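Local structure of antiterminator Q protein (6JNY) at residues 24-27 / 31-34; 60-65 / 150-155; 67-72 / 143-148. The protein probably acts as a phage antitermination factor, modifying RNA polymerase so that it reads through terminators. All blocks are in the same frame, centred on the assembly; numbering follows the deposited sequence.

How the contacts relate
Along the chain contact 1 closes first, within the turn that follows helix 10-28; contact 3 then lies nested inside the loop closed by contact 2. Contacts 2 and 3 both pair helix 60-74 with helix 123-155, and their centres are about 10 Å apart on the same side of the chain's centre, where Leu65 of contact 2 meets Leu145 and Ala148 of contact 3. Contact 1 lies about 16 Å from contact 2 and about 15 Å from contact 3, centre to centre. Trp26 links it to both, through Asp60 and Ser67. Helix 60-74 thus joins the N-terminal helix and its turn to the long C-terminal helix in one helical body.

Contact 1 (24-27 / 31-34)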
loop_
_atom_site.group_PDB
_atom_site.type_symbol
_atom_site.label_atom_id
_atom_site.label_comp_id
_atom_site.label_asym_id
_atom_site.label_seq_id
_atom_site.Cartn_x
_atom_site.Cartn_y
_atom_site.Cartn_z
ATOM N N GLY A 24 5.144 3.770 7.653
ATOM C CA GLY A 24 6.068 3.233 6.682
ATOM C C GLY A 24 7.507 3.422 7.119
ATOM O O GLY A 24 8.334 2.522 6.964
ATOM N N ALA A 25 7.810 4.576 7.712
ATOM C CA ALA A 25 9.169 4.811 8.200
ATOM C C ALA A 25 9.483 3.901 9.382
ATOM O O ALA A 25 10.611 3.396 9.514
ATOM C CB ALA A 25 9.316 6.279 8.592
ATOM N N TRP A 26 8.492 3.663 10.237
ATOM C CA TRP A 26 8.665 2.753 11.367
ATOM C C TRP A 26 8.923 1.329 10.882
ATOM O O TRP A 26 9.835 0.650 11.369
ATOM C CB TRP A 26 7.427 2.835 12.252
ATOM C CG TRP A 26 7.451 2.011 13.481
ATOM C CD1 TRP A 26 8.026 2.335 14.676
ATOM C CD2 TRP A 26 6.848 0.728 13.657
ATOM N NE1 TRP A 26 7.829 1.320 15.580
ATOM C CE2 TRP A 26 7.108 0.322 14.981
ATOM C CE3 TRP A 26 6.120 -0.126 12.817
ATOM C CZ2 TRP A 26 6.657 -0.898 15.489
ATOM C CZ3 TRP A 26 5.681 -1.334 13.320
ATOM C CH2 TRP A 26 5.942 -1.709 14.646
ATOM N N VAL A 27 8.138 0.861 9.906
ATOM C CA VAL A 27 8.370 -0.464 9.331
ATOM C C VAL A 27 9.761 -0.549 8.712
ATOM O O VAL A 27 10.500 -1.524 8.922
ATOM C CB VAL A 27 7.282 -0.787 8.292
ATOM C CG1 VAL A 27 7.660 -2.000 7.469
ATOM C CG2 VAL A 27 5.942 -1.001 8.978
ATOM N N ARG A 31 11.276 -2.286 12.899
ATOM C CA ARG A 31 10.698 -2.450 14.229
ATOM C C ARG A 31 9.497 -3.393 14.290
ATOM O O ARG A 31 9.041 -3.702 15.398
ATOM C CB ARG A 31 10.380 -1.084 14.857
ATOM C CG ARG A 31 11.636 -0.352 15.365
ATOM C CD ARG A 31 11.347 1.087 15.790
ATOM N NE ARG A 31 12.476 1.689 16.503
ATOM C CZ ARG A 31 13.629 2.049 15.942
ATOM N NH1 ARG A 31 13.835 1.885 14.643
ATOM N NH2 ARG A 31 14.589 2.584 16.690
ATOM N N LEU A 32 8.972 -3.868 13.159
ATOM C CA LEU A 32 7.839 -4.789 13.194
ATOM C C LEU A 32 8.335 -6.224 13.338
ATOM O O LEU A 32 9.180 -6.675 12.560
ATOM C CB LEU A 32 6.967 -4.660 11.943
ATOM C CG LEU A 32 5.696 -5.521 11.973
ATOM C CD1 LEU A 32 4.775 -5.106 13.110
ATOM C CD2 LEU A 32 4.949 -5.456 10.644
ATOM N N GLU A 33 7.793 -6.933 14.326
ATOM C CA GLU A 33 8.141 -8.335 14.518
ATOM C C GLU A 33 7.701 -9.167 13.319
ATOM O O GLU A 33 6.648 -8.923 12.721
ATOM C CB GLU A 33 7.479 -8.869 15.788
ATOM C CG GLU A 33 8.011 -8.258 17.074
ATOM C CD GLU A 33 6.901 -7.711 17.954
ATOM O OE1 GLU A 33 5.723 -8.040 17.692
ATOM O OE2 GLU A 33 7.204 -6.948 18.899
ATOM N N LYS A 34 8.528 -10.152 12.957
ATOM C CA LYS A 34 8.240 -10.970 11.783
ATOM C C LYS A 34 6.895 -11.677 11.907
ATOM O O LYS A 34 6.148 -11.787 10.926
ATOM C CB LYS A 34 9.369 -11.978 11.556
ATOM C CG LYS A 34 9.087 -12.987 10.455
ATOM C CD LYS A 34 9.697 -14.344 10.772
ATOM C CE LYS A 34 11.206 -14.326 10.571
ATOM N NZ LYS A 34 11.785 -15.697 10.571
HETATM O O HOH W 1 9.729 -3.736 10.456
#
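The indole of Trp26 receives Arg31 CB and the backbone N of Leu32 over the same face: CB of Arg31 stands 3.8 Å from the centroid of the five-membered ring and 26° off its normal, a CH-pi contact displaced toward the rim. The arginine then runs extended from CG to NE, and its CD comes within 3.5 Å of Trp26 NE1, so the aliphatic part of the side chain does the touching. The guanidinium plane is turned 49° from the ring; NH1 of Arg31 bonds instead to Ser29, within the turn. At the rim of the six-membered ring, by CZ3 and CH2, Leu32 crosses the indole at about a right angle, its CB 3.8 Å from Trp26 CZ3 and its CD1 3.9 Å from the same atom. With CG anti to the backbone N, chi1 of -178° swings the Trp26 ring out from the flank of the last helical turn, where the chain of 31-32 comes back against it. The last turn of helix 10-28 thus packs, through an aromatic residue, on the loop that leads to helix 38-45. The backbones are bridged by water 1, which donates to Val27 O at 2.8 Å and accepts from Leu32 N at 2.8 Å. From helix 60-74, Asp60 takes the indole N-H, while Ser67 touches both Trp26 and Leu32.

Contact 2 (60-65 / 150-155); sequences DDDGML and KNRKRV
A salt bridge between two helices, with an aliphatic contact beside it, joins Asp62 and Leu65 in the first turns of helix 60-74 to Arg152 near the C-terminal end of helix 123-155. The axes of the two segments stay 12.8 Å apart at closest approach, and even the nearest CA pair, Leu65 and Arg152, is separated by 9.2 Å; a long side chain must therefore span the gap. Arg152 does so by leaving the backbone with CG anti to N and bending at chi3 (74°), which presents the NH1-NH2 end of its guanidinium to Asp62. Both nitrogens converge on a single carboxylate oxygen: NH1 of Arg152 is 2.9 Å from Asp62 OD1, and NH2 of Arg152 is 2.8 Å from that same OD1. This is an end-on, bifurcated grip, distinct from the bidentate form in which each nitrogen takes its own oxygen. Its two N-H...O angles are both bent well away from straight because two donors share one acceptor. OD1 lies in the guanidinium plane; NH1 meets it nearly along its C-O axis, whereas NH2 arrives on the syn side, out of the carboxylate plane. The pair clasps two helices of a mainly helical protein that run in broadly opposed directions but steeply inclined, 126° between the segment axes. Over one face of the guanidinium lies Leu65, whose CD1 is 3.8 Å from Arg152 NH1 and also touches CD, so the charged group rests against a methyl. Asp61 may add to the negative potential around the arginine without pairing with it. Phe149 of helix 123-155 also packs on Asp62 and Leu65, and Trp19 of helix 10-28 touches Asp62.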
loop_
_atom_site.group_PDB
_atom_site.type_symbol
_atom_site.label_atom_id
_atom_site.label_comp_id
_atom_site.label_asym_id
_atom_site.label_seq_id
_atom_site.Cartn_x
_atom_site.Cartn_y
_atom_site.Cartn_z
ATOM N N ASP A 60 5.955 2.833 18.964
ATOM C CA ASP A 60 5.837 1.393 18.749
ATOM C C ASP A 60 4.396 0.921 18.875
ATOM O O ASP A 60 3.965 0.035 18.128
ATOM C CB ASP A 60 6.724 0.637 19.738
ATOM C CG ASP A 60 8.195 0.733 19.392
ATOM O OD1 ASP A 60 8.549 1.354 18.368
ATOM O OD2 ASP A 60 9.015 0.181 20.159
ATOM N N ASP A 61 3.642 1.473 19.823
ATOM C CA ASP A 61 2.244 1.072 19.967
ATOM C C ASP A 61 1.464 1.401 18.704
ATOM O O ASP A 61 0.703 0.571 18.192
ATOM C CB ASP A 61 1.608 1.750 21.182
ATOM C CG ASP A 61 2.079 1.158 22.501
ATOM O OD1 ASP A 61 2.794 0.134 22.486
ATOM O OD2 ASP A 61 1.731 1.728 23.555
ATOM N N ASP A 62 1.644 2.618 18.188
ATOM C CA ASP A 62 0.971 3.000 16.952
ATOM C C ASP A 62 1.482 2.186 15.772
ATOM O O ASP A 62 0.695 1.779 14.912
ATOM C CB ASP A 62 1.148 4.497 16.700
ATOM C CG ASP A 62 0.403 5.362 17.716
ATOM O OD1 ASP A 62 -0.415 4.836 18.505
ATOM O OD2 ASP A 62 0.639 6.586 17.722
ATOM N N GLY A 63 2.790 1.938 15.709
ATOM C CA GLY A 63 3.320 1.109 14.641
ATOM C C GLY A 63 2.694 -0.271 14.613
ATOM O O GLY A 63 2.339 -0.782 13.546
ATOM N N MET A 64 2.537 -0.889 15.784
ATOM C CA MET A 64 1.925 -2.209 15.840
ATOM C C MET A 64 0.446 -2.152 15.482
ATOM O O MET A 64 -0.053 -3.018 14.751
ATOM C CB MET A 64 2.139 -2.835 17.220
ATOM C CG MET A 64 3.552 -3.355 17.398
ATOM S SD MET A 64 3.869 -4.148 18.987
ATOM C CE MET A 64 3.794 -2.743 20.102
ATOM N N LEU A 65 -0.274 -1.149 15.986
ATOM C CA LEU A 65 -1.698 -1.041 15.684
ATOM C C LEU A 65 -1.915 -0.865 14.187
ATOM O O LEU A 65 -2.764 -1.533 13.584
ATOM C CB LEU A 65 -2.310 0.128 16.456
ATOM C CG LEU A 65 -3.810 0.421 16.290
ATOM C CD1 LEU A 65 -4.366 1.033 17.551
ATOM C CD2 LEU A 65 -4.103 1.343 15.107
ATOM N N LYS A 150 -10.233 4.481 17.387
ATOM C CA LYS A 150 -11.390 4.752 18.233
ATOM C C LYS A 150 -11.647 3.603 19.194
ATOM O O LYS A 150 -12.047 3.829 20.344
ATOM C CB LYS A 150 -12.620 5.042 17.377
ATOM C CG LYS A 150 -12.574 6.420 16.725
ATOM C CD LYS A 150 -13.698 6.636 15.737
ATOM C CE LYS A 150 -13.573 8.030 15.117
ATOM N NZ LYS A 150 -14.473 8.222 13.952
ATOM N N ASN A 151 -11.416 2.367 18.742
ATOM C CA ASN A 151 -11.566 1.210 19.622
ATOM C C ASN A 151 -10.563 1.264 20.764
ATOM O O ASN A 151 -10.918 1.000 21.919
ATOM C CB ASN A 151 -11.403 -0.085 18.818
ATOM C CG ASN A 151 -11.485 -1.339 19.687
ATOM O OD1 ASN A 151 -12.546 -1.676 20.209
ATOM N ND2 ASN A 151 -10.366 -2.042 19.818
ATOM N N ARG A 152 -9.312 1.623 20.467
ATOM C CA ARG A 152 -8.305 1.724 21.518
ATOM C C ARG A 152 -8.682 2.790 22.536
ATOM O O ARG A 152 -8.584 2.565 23.750
ATOM C CB ARG A 152 -6.938 2.022 20.912
ATOM C CG ARG A 152 -5.835 2.155 21.952
ATOM C CD ARG A 152 -4.476 2.243 21.297
ATOM N NE ARG A 152 -4.262 3.548 20.680
ATOM C CZ ARG A 152 -3.159 3.895 20.022
ATOM N NH1 ARG A 152 -2.166 3.030 19.881
ATOM N NH2 ARG A 152 -3.053 5.110 19.500
ATOM N N LYS A 153 -9.130 3.952 22.056
ATOM C CA LYS A 153 -9.552 5.035 22.938
ATOM C C LYS A 153 -10.689 4.594 23.846
ATOM O O LYS A 153 -10.696 4.906 25.045
ATOM C CB LYS A 153 -9.999 6.224 22.087
ATOM C CG LYS A 153 -9.870 7.584 22.748
ATOM C CD LYS A 153 -10.094 8.700 21.728
ATOM C CE LYS A 153 -8.968 9.724 21.784
ATOM N NZ LYS A 153 -9.422 11.112 21.487
ATOM N N ARG A 154 -11.659 3.866 23.293
ATOM C CA ARG A 154 -12.805 3.441 24.090
ATOM C C ARG A 154 -12.381 2.486 25.196
ATOM O O ARG A 154 -12.742 2.678 26.363
ATOM C CB ARG A 154 -13.868 2.799 23.199
ATOM C CG ARG A 154 -15.142 2.412 23.969
ATOM C CD ARG A 154 -16.121 1.646 23.083
ATOM N NE ARG A 154 -15.407 0.681 22.252
ATOM C CZ ARG A 154 -15.257 -0.602 22.558
ATOM N NH1 ARG A 154 -15.776 -1.087 23.679
ATOM N NH2 ARG A 154 -14.575 -1.402 21.751
ATOM N N VAL A 155 -11.607 1.454 24.853
ATOM C CA VAL A 155 -11.281 0.439 25.853
ATOM C C VAL A 155 -10.255 0.946 26.861
ATOM O O VAL A 155 -10.305 0.572 28.040
ATOM C CB VAL A 155 -10.882 -0.909 25.219
ATOM C CG1 VAL A 155 -11.968 -1.398 24.259
ATOM C CG2 VAL A 155 -9.535 -0.820 24.538
#

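Contact 3 (67-72 / 143-148); sequences SQVVDS and PVLDSA
Val69 has CG1 anti to its own N (chi1 166°) and CG2 anti to its carbonyl carbon, a fork whose two methyls fall on Val144 and Ala148, one turn apart, with Leu145 touched by both. CG1 reaches Val144, whose CG1 is 3.7 Å from Val69 CG1, and also lies 3.8 Å from the backbone N of Leu145. CG2 takes the other direction: it meets Ala148 CB at 3.5 Å and Leu145 CD1 at 4.0 Å. The two valines slide past each other in opposite senses, whereas the Leu145 side chain crosses that of Val69 at about a right angle. Val69 and Leu145 form the nearest CA pair, at 6.1 Å, and the small Ala148 is consistent with the close approach. Two serines turn back onto their own helices: Ser72 OG donates to Val69 O, and Ser147 OG donates to Val144 O from above the carbonyl plane, on the same face as Ala148 N, which that oxygen also accepts from. Leu145 continues inward to Trp15 and Leu16 of helix 10-28. With segment axes 9.6 Å apart and directions 149° apart, this apolar contact belongs to the helical part of the protein, helix 60-74 packed nearly antiparallel on helix 123-155.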
loop_
_atom_site.group_PDB
_atom_site.type_symbol
_atom_site.label_atom_id
_atom_site.label_comp_id
_atom_site.label_asym_id
_atom_site.label_seq_id
_atom_site.Cartn_x
_atom_site.Cartn_y
_atom_site.Cartn_z
ATOM N N SER A 67 0.122 -1.661 11.754
ATOM C CA SER A 67 0.558 -2.850 11.029
ATOM C C SER A 67 -0.511 -3.933 11.063
ATOM O O SER A 67 -0.739 -4.622 10.059
ATOM C CB SER A 67 1.844 -3.397 11.651
ATOM O OG SER A 67 2.922 -2.482 11.555
ATOM N N GLN A 68 -1.139 -4.125 12.225
ATOM C CA GLN A 68 -2.215 -5.101 12.344
ATOM C C GLN A 68 -3.387 -4.715 11.458
ATOM O O GLN A 68 -3.996 -5.574 10.808
ATOM C CB GLN A 68 -2.663 -5.202 13.802
ATOM C CG GLN A 68 -1.632 -5.795 14.745
ATOM C CD GLN A 68 -2.225 -6.145 16.098
ATOM O OE1 GLN A 68 -1.656 -6.934 16.850
ATOM N NE2 GLN A 68 -3.381 -5.560 16.410
ATOM N N VAL A 69 -3.712 -3.421 11.403
ATOM C CA VAL A 69 -4.774 -2.960 10.512
ATOM C C VAL A 69 -4.411 -3.243 9.063
ATOM O O VAL A 69 -5.202 -3.816 8.303
ATOM C CB VAL A 69 -5.063 -1.469 10.758
ATOM C CG1 VAL A 69 -5.890 -0.886 9.638
ATOM C CG2 VAL A 69 -5.747 -1.291 12.094
ATOM N N VAL A 70 -3.214 -2.828 8.647
ATOM C CA VAL A 70 -2.846 -2.961 7.244
ATOM C C VAL A 70 -2.788 -4.424 6.832
ATOM O O VAL A 70 -3.285 -4.803 5.766
ATOM C CB VAL A 70 -1.525 -2.227 6.964
ATOM C CG1 VAL A 70 -1.016 -2.560 5.577
ATOM C CG2 VAL A 70 -1.731 -0.740 7.121
ATOM N N ASP A 71 -2.187 -5.275 7.663
ATOM C CA ASP A 71 -2.095 -6.680 7.291
ATOM C C ASP A 71 -3.474 -7.308 7.184
ATOM O O ASP A 71 -3.733 -8.103 6.270
ATOM C CB ASP A 71 -1.245 -7.453 8.298
ATOM C CG ASP A 71 -0.930 -8.863 7.824
ATOM O OD1 ASP A 71 -0.013 -9.027 6.996
ATOM O OD2 ASP A 71 -1.613 -9.810 8.267
ATOM N N SER A 72 -4.371 -6.959 8.107
ATOM C CA SER A 72 -5.701 -7.557 8.135
ATOM C C SER A 72 -6.568 -7.100 6.969
ATOM O O SER A 72 -7.584 -7.741 6.671
ATOM C CB SER A 72 -6.386 -7.207 9.452
ATOM O OG SER A 72 -6.860 -5.879 9.441
ATOM N N PRO A 143 -11.421 3.161 6.921
ATOM C CA PRO A 143 -12.399 2.906 7.995
ATOM C C PRO A 143 -11.872 1.972 9.054
ATOM O O PRO A 143 -12.248 2.096 10.228
ATOM C CB PRO A 143 -13.588 2.288 7.258
ATOM C CG PRO A 143 -12.989 1.652 6.049
ATOM C CD PRO A 143 -11.850 2.559 5.643
ATOM N N VAL A 144 -11.000 1.042 8.678
ATOM C CA VAL A 144 -10.459 0.096 9.643
ATOM C C VAL A 144 -9.475 0.778 10.574
ATOM O O VAL A 144 -9.429 0.479 11.772
ATOM C CB VAL A 144 -9.836 -1.112 8.926
ATOM C CG1 VAL A 144 -9.398 -2.163 9.931
ATOM C CG2 VAL A 144 -10.833 -1.699 7.940
ATOM N N LEU A 145 -8.640 1.677 10.045
ATOM C CA LEU A 145 -7.698 2.372 10.912
ATOM C C LEU A 145 -8.411 3.385 11.788
ATOM O O LEU A 145 -8.077 3.534 12.968
ATOM C CB LEU A 145 -6.613 3.063 10.084
ATOM C CG LEU A 145 -5.507 3.669 10.971
ATOM C CD1 LEU A 145 -4.823 2.592 11.799
ATOM C CD2 LEU A 145 -4.468 4.474 10.180
ATOM N N ASP A 146 -9.380 4.108 11.223
ATOM C CA ASP A 146 -10.159 5.038 12.031
ATOM C C ASP A 146 -10.840 4.307 13.178
ATOM O O ASP A 146 -10.813 4.772 14.321
ATOM C CB ASP A 146 -11.204 5.754 11.173
ATOM C CG ASP A 146 -12.002 6.779 11.954
ATOM O OD1 ASP A 146 -11.401 7.601 12.672
ATOM O OD2 ASP A 146 -13.240 6.763 11.840
ATOM N N SER A 147 -11.427 3.142 12.894
ATOM C CA SER A 147 -12.089 2.402 13.959
ATOM C C SER A 147 -11.078 1.786 14.912
ATOM O O SER A 147 -11.382 1.605 16.099
ATOM C CB SER A 147 -13.006 1.334 13.367
ATOM O OG SER A 147 -12.267 0.205 12.970
ATOM N N ALA A 148 -9.871 1.479 14.435
ATOM C CA ALA A 148 -8.870 0.899 15.329
ATOM C C ALA A 148 -8.436 1.899 16.388
ATOM O O ALA A 148 -8.292 1.543 17.564
ATOM C CB ALA A 148 -7.654 0.395 14.552
#